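PDB 7BNT: predicted ancestral HMA domain of Pik-1 from Oryza spp. from Synthetic construct, which probably serves as the integrated sensor domain through which a rice immune receptor binds an effector of the blast fungus. Local coordinates for residues 6-11 with 56-61; 34-39 with 44-49. One frame throughout, in Å; residues are numbered along the deposited sequence.

Contact 1 of 2, residues 6-11 with 56-61; sequences QKIVIK and IKLVSA
I10 and L58 meet obliquely between strand 6-11 and helix 55-65, the end methyl CD1 of I10 lying 3.7 Å from CD2 of L58. The same methyl also comes within 3.9 Å of the L58 branch point, CG, so it rests against one arm of the leucine fork and the root of that fork. L58 offers this arm because its CG is anti to the backbone N (chi1 -174°), which carries CD2 out from the helix toward the strand. On another side of I10 CD1 stands V59, whose CG2 touches it at 4.1 Å. I10 thus puts one methyl between two consecutive helical residues. Its CD1 gets that far because CG1 sits beside the backbone N (chi1 -63°) and the chain then runs on extended. Further back on the strand, I8 is modelled in two conformations; in the one described here its CD1 approaches L58 CD2 at 4.2 Å, a looser and less certain contact. The interface is wholly apolar and small, 140 Å² in all, with strand and helix axes 10.2 Å apart and nearly parallel, at 23°. This is helix-on-sheet packing of the ferredoxin-like fold of HMA domains. One turn beyond L58, L62 of the same helix continues the cover over I10, while L58 itself reaches across to T30. Within the sheet, strand 6-11 is a central strand: V48 of strand 45-50 touches I8 from one flank, and V74 and L71 of strand 70-74 meet I8 and I10 from the other.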
ATOM      1  N   GLN B   6      -3.328  -0.901 -11.514  1.00 16.33           N
ATOM      2  CA  GLN B   6      -2.002  -1.429 -11.181  1.00 17.05           C
ATOM      3  C   GLN B   6      -1.859  -1.475  -9.659  1.00 14.67           C
ATOM      4  O   GLN B   6      -2.442  -0.656  -8.964  1.00 15.61           O
ATOM      5  CB  GLN B   6      -0.919  -0.468 -11.676  1.00 20.49           C
ATOM      6  CG  GLN B   6      -0.896  -0.197 -13.172  1.00 23.44           C
ATOM      7  CD  GLN B   6      -0.018   0.999 -13.411  1.00 23.92           C
ATOM      8  OE1 GLN B   6      -0.502   2.132 -13.362  1.00 27.24           O
ATOM      9  NE2 GLN B   6       1.273   0.756 -13.627  1.00 21.13           N
ATOM     10  N   LYS B   7      -1.140  -2.451  -9.143  0.50 14.22           N
ATOM     11  CA  LYS B   7      -0.695  -2.432  -7.737  0.50 14.88           C
ATOM     12  C   LYS B   7       0.809  -2.639  -7.764  0.50 14.04           C
ATOM     13  O   LYS B   7       1.283  -3.584  -8.394  0.50 15.80           O
ATOM     14  CB  LYS B   7      -1.356  -3.497  -6.857  0.50 16.43           C
ATOM     15  CG  LYS B   7      -0.877  -3.474  -5.407  0.50 17.47           C
ATOM     16  CD  LYS B   7      -1.618  -4.443  -4.496  0.50 21.06           C
ATOM     17  CE  LYS B   7      -1.800  -5.797  -5.135  0.50 23.09           C
ATOM     18  NZ  LYS B   7      -2.391  -6.784  -4.206  0.50 24.12           N
ATOM     19  N   ILE B   8       1.531  -1.753  -7.112  0.50 12.95           N
ATOM     20  CA  ILE B   8       2.978  -1.974  -6.919  0.50 13.67           C
ATOM     21  C   ILE B   8       3.306  -1.735  -5.451  0.50 13.84           C
ATOM     22  O   ILE B   8       2.551  -1.080  -4.706  0.50 16.24           O
ATOM     23  CB  ILE B   8       3.819  -1.076  -7.836  0.50 15.01           C
ATOM     24  CG1 ILE B   8       3.615   0.383  -7.449  0.50 16.15           C
ATOM     25  CG2 ILE B   8       3.545  -1.337  -9.317  0.50 15.18           C
ATOM     26  CD1 ILE B   8       4.497   1.320  -8.197  0.50 17.80           C
ATOM     27  N   VAL B   9       4.452  -2.266  -5.083  1.00 14.14           N
ATOM     28  CA  VAL B   9       4.988  -2.157  -3.708  1.00 13.66           C
ATOM     29  C   VAL B   9       6.427  -1.663  -3.810  1.00 13.94           C
ATOM     30  O   VAL B   9       7.226  -2.262  -4.542  1.00 13.80           O
ATOM     31  CB  VAL B   9       4.925  -3.489  -2.958  1.00 13.42           C
ATOM     32  CG1 VAL B   9       5.463  -3.320  -1.555  1.00 15.15           C
ATOM     33  CG2 VAL B   9       3.500  -4.017  -2.926  1.00 15.79           C
ATOM     34  N   ILE B  10       6.721  -0.604  -3.077  1.00 13.98           N
ATOM     35  CA  ILE B  10       8.053   0.032  -3.043  1.00 13.47           C
ATOM     36  C   ILE B  10       8.536   0.083  -1.594  1.00 14.40           C
ATOM     37  O   ILE B  10       7.823   0.590  -0.725  1.00 16.10           O
ATOM     38  CB  ILE B  10       8.038   1.428  -3.703  1.00 15.71           C
ATOM     39  CG1 ILE B  10       7.680   1.326  -5.186  1.00 16.95           C
ATOM     40  CG2 ILE B  10       9.381   2.106  -3.511  1.00 18.37           C
ATOM     41  CD1 ILE B  10       7.361   2.664  -5.841  1.00 20.02           C
ATOM     42  N   LYS B  11       9.727  -0.439  -1.350  1.00 14.63           N
ATOM     43  CA  LYS B  11      10.388  -0.324  -0.034  1.00 16.03           C
ATOM     44  C   LYS B  11      10.946   1.094   0.096  1.00 18.56           C
ATOM     45  O   LYS B  11      11.585   1.593  -0.860  1.00 20.28           O
ATOM     46  CB  LYS B  11      11.512  -1.347   0.118  1.00 19.21           C
ATOM     47  CG  LYS B  11      12.171  -1.350   1.501  1.00 20.92           C
ATOM     48  CD  LYS B  11      13.009  -2.603   1.733  1.00 25.69           C
ATOM     49  CE  LYS B  11      13.742  -2.646   3.053  1.00 31.13           C
ATOM     50  NZ  LYS B  11      14.527  -3.900   3.196  1.00 38.67           N
ATOM     51  N   ILE B  56       8.891   2.974 -12.283  1.00 18.67           N
ATOM     52  CA  ILE B  56      10.350   3.252 -12.282  1.00 18.71           C
ATOM     53  C   ILE B  56      10.559   4.749 -12.019  1.00 17.48           C
ATOM     54  O   ILE B  56      11.472   5.134 -11.256  1.00 19.82           O
ATOM     55  CB  ILE B  56      11.020   2.759 -13.579  1.00 19.57           C
ATOM     56  CG1 ILE B  56      10.796   1.265 -13.800  1.00 21.22           C
ATOM     57  CG2 ILE B  56      12.502   3.084 -13.520  1.00 21.05           C
ATOM     58  CD1 ILE B  56      11.199   0.404 -12.643  1.00 23.22           C
ATOM     59  N   LYS B  57       9.731   5.585 -12.633  1.00 20.16           N
ATOM     60  CA  LYS B  57       9.780   7.044 -12.401  1.00 20.69           C
ATOM     61  C   LYS B  57       9.497   7.311 -10.911  1.00 19.34           C
ATOM     62  O   LYS B  57      10.107   8.213 -10.319  1.00 21.35           O
ATOM     63  CB  LYS B  57       8.769   7.683 -13.350  1.00 27.02           C
ATOM     64  CG  LYS B  57       8.953   9.150 -13.672  1.00 34.89           C
ATOM     65  CD  LYS B  57       8.106   9.549 -14.881  1.00 40.40           C
ATOM     66  CE  LYS B  57       7.733  11.007 -14.934  1.00 46.50           C
ATOM     67  NZ  LYS B  57       6.589  11.191 -15.854  1.00 56.74           N
ATOM     68  N   LEU B  58       8.574   6.577 -10.300  1.00 19.93           N
ATOM     69  CA  LEU B  58       8.227   6.785  -8.883  1.00 18.17           C
ATOM     70  C   LEU B  58       9.419   6.404  -7.993  1.00 19.64           C
ATOM     71  O   LEU B  58       9.724   7.125  -7.045  1.00 19.01           O
ATOM     72  CB  LEU B  58       6.962   5.982  -8.603  1.00 19.65           C
ATOM     73  CG  LEU B  58       6.360   6.181  -7.235  1.00 21.87           C
ATOM     74  CD1 LEU B  58       6.056   7.654  -6.969  1.00 24.10           C
ATOM     75  CD2 LEU B  58       5.107   5.355  -7.154  1.00 20.74           C
ATOM     76  N   VAL B  59      10.097   5.308  -8.293  1.00 18.11           N
ATOM     77  CA  VAL B  59      11.325   4.932  -7.548  1.00 18.36           C
ATOM     78  C   VAL B  59      12.335   6.074  -7.640  1.00 18.38           C
ATOM     79  O   VAL B  59      12.917   6.450  -6.621  1.00 19.79           O
ATOM     80  CB  VAL B  59      11.891   3.596  -8.060  1.00 18.23           C
ATOM     81  CG1 VAL B  59      13.332   3.389  -7.625  1.00 21.44           C
ATOM     82  CG2 VAL B  59      11.008   2.421  -7.630  1.00 20.81           C
ATOM     83  N   SER B  60      12.597   6.559  -8.843  1.00 19.04           N
ATOM     84  CA  SER B  60      13.574   7.658  -9.041  1.00 20.11           C
ATOM     85  C   SER B  60      13.170   8.886  -8.216  1.00 20.41           C
ATOM     86  O   SER B  60      14.031   9.500  -7.576  1.00 22.09           O
ATOM     87  CB  SER B  60      13.649   7.966 -10.497  1.00 23.12           C
ATOM     88  OG  SER B  60      14.251   6.908 -11.193  1.00 26.69           O
ATOM     89  N   ALA B  61      11.892   9.244  -8.225  1.00 19.47           N
ATOM     90  CA  ALA B  61      11.385  10.431  -7.501  1.00 20.74           C
ATOM     91  C   ALA B  61      11.572  10.227  -5.992  1.00 20.59           C
ATOM     92  O   ALA B  61      12.016  11.154  -5.306  1.00 22.46           O
ATOM     93  CB  ALA B  61       9.948  10.696  -7.874  1.00 21.55           C
TER

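Contact 2 of 2, residues 34-39 with 44-49; sequences DSVALV and DKIEVV
V39 packs both its methyls against E47 in the antiparallel hairpin of strands 33-39 and 45-50, part of the ferredoxin-like HMA fold. CG2 lies 3.8 Å from CB of E47 and CG1 3.9 Å from the same carbon, the two side chains crossing at about a right angle. V39 CG1 reaches on to the carboxylate, 4.0 Å from E47 OE2. With both methyls gone, as in an alanine, the stem of E47 would probably lose its side wall and its carboxylate be freer to swing. E47 OE1 is hydrogen-bonded to a polar side chain of another protein's chain, which lies on the face of S35, A37, V39, K45, E47 and V49. On the opposite face V36, L38, I46 and V48 turn toward helix 17-28; V36 CG1 meets V48 CG2 at 3.8 Å (V48 has two conformers), while V36 CB and L38 CD2 are looser, 4.2 Å from I46 CG2 and CG1 respectively.

The backbone ladder is tight in the middle, where E47 N reaches A37 O at 2.8 Å. At the turn V39 N still gives K45 O a nearly straight bond (172° at the hydrogen), but K45 N to V39 O stretches to 3.3 Å with the donor 37° above the carbonyl plane. Each end carries a classic beta bulge: D34 and S35 both face V49, whose O accepts from both, and D44 and K45 both face V39. K45, partly exposed, forms a salt bridge to an acidic side chain of the other protein; bent at chi4 (99°), it is also in a salt bridge with D44, NZ 2.9 Å from OD1 on its syn side.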
ATOM      1  N   ASP B  34      -4.745   6.158  -6.701  1.00 16.44           N
ATOM      2  CA  ASP B  34      -6.040   6.043  -6.006  1.00 17.25           C
ATOM      3  C   ASP B  34      -5.830   5.828  -4.514  1.00 16.73           C
ATOM      4  O   ASP B  34      -6.634   6.371  -3.740  1.00 18.20           O
ATOM      5  CB  ASP B  34      -6.860   4.917  -6.592  1.00 18.24           C
ATOM      6  CG  ASP B  34      -7.203   5.161  -8.047  1.00 21.67           C
ATOM      7  OD1 ASP B  34      -7.301   6.345  -8.440  1.00 27.89           O
ATOM      8  OD2 ASP B  34      -7.282   4.168  -8.743  1.00 22.50           O
ATOM      9  N   SER B  35      -4.847   5.040  -4.119  1.00 14.68           N
ATOM     10  CA  SER B  35      -4.704   4.703  -2.696  1.00 14.33           C
ATOM     11  C   SER B  35      -3.271   4.285  -2.411  1.00 13.93           C
ATOM     12  O   SER B  35      -2.589   3.743  -3.294  1.00 14.47           O
ATOM     13  CB  SER B  35      -5.712   3.663  -2.241  1.00 16.94           C
ATOM     14  OG  SER B  35      -5.672   2.533  -3.086  1.00 16.78           O
ATOM     15  N   VAL B  36      -2.895   4.485  -1.149  1.00 14.60           N
ATOM     16  CA  VAL B  36      -1.543   4.116  -0.663  1.00 14.87           C
ATOM     17  C   VAL B  36      -1.728   3.506   0.718  1.00 13.92           C
ATOM     18  O   VAL B  36      -2.581   3.966   1.480  1.00 16.50           O
ATOM     19  CB  VAL B  36      -0.576   5.312  -0.573  1.00 17.43           C
ATOM     20  CG1 VAL B  36      -0.307   5.867  -1.945  1.00 19.96           C
ATOM     21  CG2 VAL B  36      -1.079   6.392   0.352  1.00 20.87           C
ATOM     22  N   ALA B  37      -0.875   2.544   1.055  1.00 13.67           N
ATOM     23  CA  ALA B  37      -0.876   1.948   2.406  1.00 13.75           C
ATOM     24  C   ALA B  37       0.528   1.514   2.785  1.00 13.83           C
ATOM     25  O   ALA B  37       1.289   1.038   1.940  1.00 15.05           O
ATOM     26  CB  ALA B  37      -1.824   0.769   2.473  1.00 14.75           C
ATOM     27  N   LEU B  38       0.823   1.647   4.068  1.00 13.68           N
ATOM     28  CA  LEU B  38       2.042   1.051   4.639  1.00 14.89           C
ATOM     29  C   LEU B  38       1.811  -0.447   4.842  1.00 16.45           C
ATOM     30  O   LEU B  38       0.857  -0.833   5.520  1.00 22.01           O
ATOM     31  CB  LEU B  38       2.392   1.702   5.961  1.00 18.58           C
ATOM     32  CG  LEU B  38       2.952   3.093   5.844  1.00 20.43           C
ATOM     33  CD1 LEU B  38       3.125   3.672   7.243  1.00 23.88           C
ATOM     34  CD2 LEU B  38       4.280   3.061   5.105  1.00 22.49           C
ATOM     35  N   VAL B  39       2.665  -1.248   4.261  1.00 16.59           N
ATOM     36  CA  VAL B  39       2.571  -2.719   4.286  1.00 17.98           C
ATOM     37  C   VAL B  39       3.966  -3.251   4.623  1.00 17.10           C
ATOM     38  O   VAL B  39       4.892  -2.492   4.923  1.00 17.05           O
ATOM     39  CB  VAL B  39       2.021  -3.279   2.949  1.00 17.79           C
ATOM     40  CG1 VAL B  39       0.622  -2.783   2.692  1.00 21.58           C
ATOM     41  CG2 VAL B  39       2.932  -3.026   1.758  1.00 18.93           C
ATOM     42  N   ASP B  44       7.520  -0.964   6.258  1.00 16.43           N
ATOM     43  CA  ASP B  44       8.636  -0.279   5.560  1.00 17.88           C
ATOM     44  C   ASP B  44       8.381  -0.237   4.052  1.00 16.61           C
ATOM     45  O   ASP B  44       9.313   0.074   3.280  1.00 18.49           O
ATOM     46  CB  ASP B  44       9.953  -0.992   5.870  1.00 21.59           C
ATOM     47  CG  ASP B  44      10.028  -2.463   5.514  1.00 23.16           C
ATOM     48  OD1 ASP B  44       8.983  -3.045   5.188  1.00 21.78           O
ATOM     49  OD2 ASP B  44      11.172  -3.019   5.578  1.00 27.71           O
ATOM     50  N   LYS B  45       7.177  -0.569   3.628  1.00 16.26           N
ATOM     51  CA  LYS B  45       6.845  -0.590   2.200  1.00 15.39           C
ATOM     52  C   LYS B  45       5.555   0.166   1.993  1.00 14.36           C
ATOM     53  O   LYS B  45       4.680   0.123   2.848  1.00 16.78           O
ATOM     54  CB  LYS B  45       6.737  -2.025   1.705  1.00 18.16           C
ATOM     55  CG  LYS B  45       8.029  -2.812   1.843  1.00 19.87           C
ATOM     56  CD  LYS B  45       7.819  -4.271   1.834  1.00 22.02           C
ATOM     57  CE  LYS B  45       9.098  -5.015   2.093  1.00 22.94           C
ATOM     58  NZ  LYS B  45       9.203  -5.442   3.489  1.00 25.77           N
ATOM     59  N   ILE B  46       5.480   0.814   0.842  1.00 14.73           N
ATOM     60  CA  ILE B  46       4.262   1.513   0.404  1.00 16.41           C
ATOM     61  C   ILE B  46       3.672   0.709  -0.734  1.00 14.86           C
ATOM     62  O   ILE B  46       4.351   0.442  -1.732  1.00 15.00           O
ATOM     63  CB  ILE B  46       4.537   2.964  -0.012  1.00 18.13           C
ATOM     64  CG1 ILE B  46       5.196   3.767   1.116  1.00 22.99           C
ATOM     65  CG2 ILE B  46       3.249   3.628  -0.501  1.00 22.23           C
ATOM     66  CD1 ILE B  46       5.637   5.136   0.686  1.00 29.74           C
ATOM     67  N   GLU B  47       2.437   0.290  -0.527  1.00 14.50           N
ATOM     68  CA  GLU B  47       1.630  -0.341  -1.587  1.00 14.08           C
ATOM     69  C   GLU B  47       0.759   0.735  -2.218  1.00 14.00           C
ATOM     70  O   GLU B  47       0.006   1.407  -1.500  1.00 14.82           O
ATOM     71  CB  GLU B  47       0.786  -1.424  -0.963  1.00 16.43           C
ATOM     72  CG  GLU B  47       0.085  -2.318  -1.928  1.00 16.37           C
ATOM     73  CD  GLU B  47      -0.545  -3.446  -1.103  1.00 19.35           C
ATOM     74  OE1 GLU B  47      -1.662  -3.271  -0.591  1.00 18.11           O
ATOM     75  OE2 GLU B  47       0.129  -4.485  -0.874  1.00 23.55           O
ATOM     76  N   VAL B  48       0.880   0.912  -3.523  0.50 13.56           N
ATOM     77  CA  VAL B  48       0.114   1.977  -4.212  0.50 13.76           C
ATOM     78  C   VAL B  48      -0.678   1.329  -5.339  0.50 13.64           C
ATOM     79  O   VAL B  48      -0.158   0.443  -6.040  0.50 16.38           O
ATOM     80  CB  VAL B  48       1.004   3.129  -4.699  0.50 16.02           C
ATOM     81  CG1 VAL B  48       2.097   2.629  -5.613  0.50 15.51           C
ATOM     82  CG2 VAL B  48       0.187   4.213  -5.378  0.50 15.45           C
ATOM     83  N   VAL B  49      -1.920   1.790  -5.453  1.00 13.36           N
ATOM     84  CA  VAL B  49      -2.909   1.315  -6.441  1.00 13.53           C
ATOM     85  C   VAL B  49      -3.363   2.523  -7.253  1.00 14.49           C
ATOM     86  O   VAL B  49      -3.643   3.598  -6.697  1.00 15.29           O
ATOM     87  CB  VAL B  49      -4.078   0.595  -5.767  1.00 13.79           C
ATOM     88  CG1 VAL B  49      -5.234   0.333  -6.712  1.00 15.85           C
ATOM     89  CG2 VAL B  49      -3.587  -0.690  -5.156  1.00 15.21           C
TER

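Contact 1 is a thin, purely apolar seam in the hydrophobic core; contact 2 is a broad backbone ladder, also largely buried, but much of its cover comes from other chains. The two join through strand 6-11, which pairs with strand 45-50: probable hydrogen bonds run from I46 N to I10 O at 2.8 Å and from V48 N to I8 O at 2.9 Å. Helix 55-65 is the next element after strand 45-50. Charge gathers in contact 2, where the sheet meets another protein, and S35, V36 and A37 extend the ladder onto a strand of a second subunit. Contact 1 lies within one subunit, between sheet and helix.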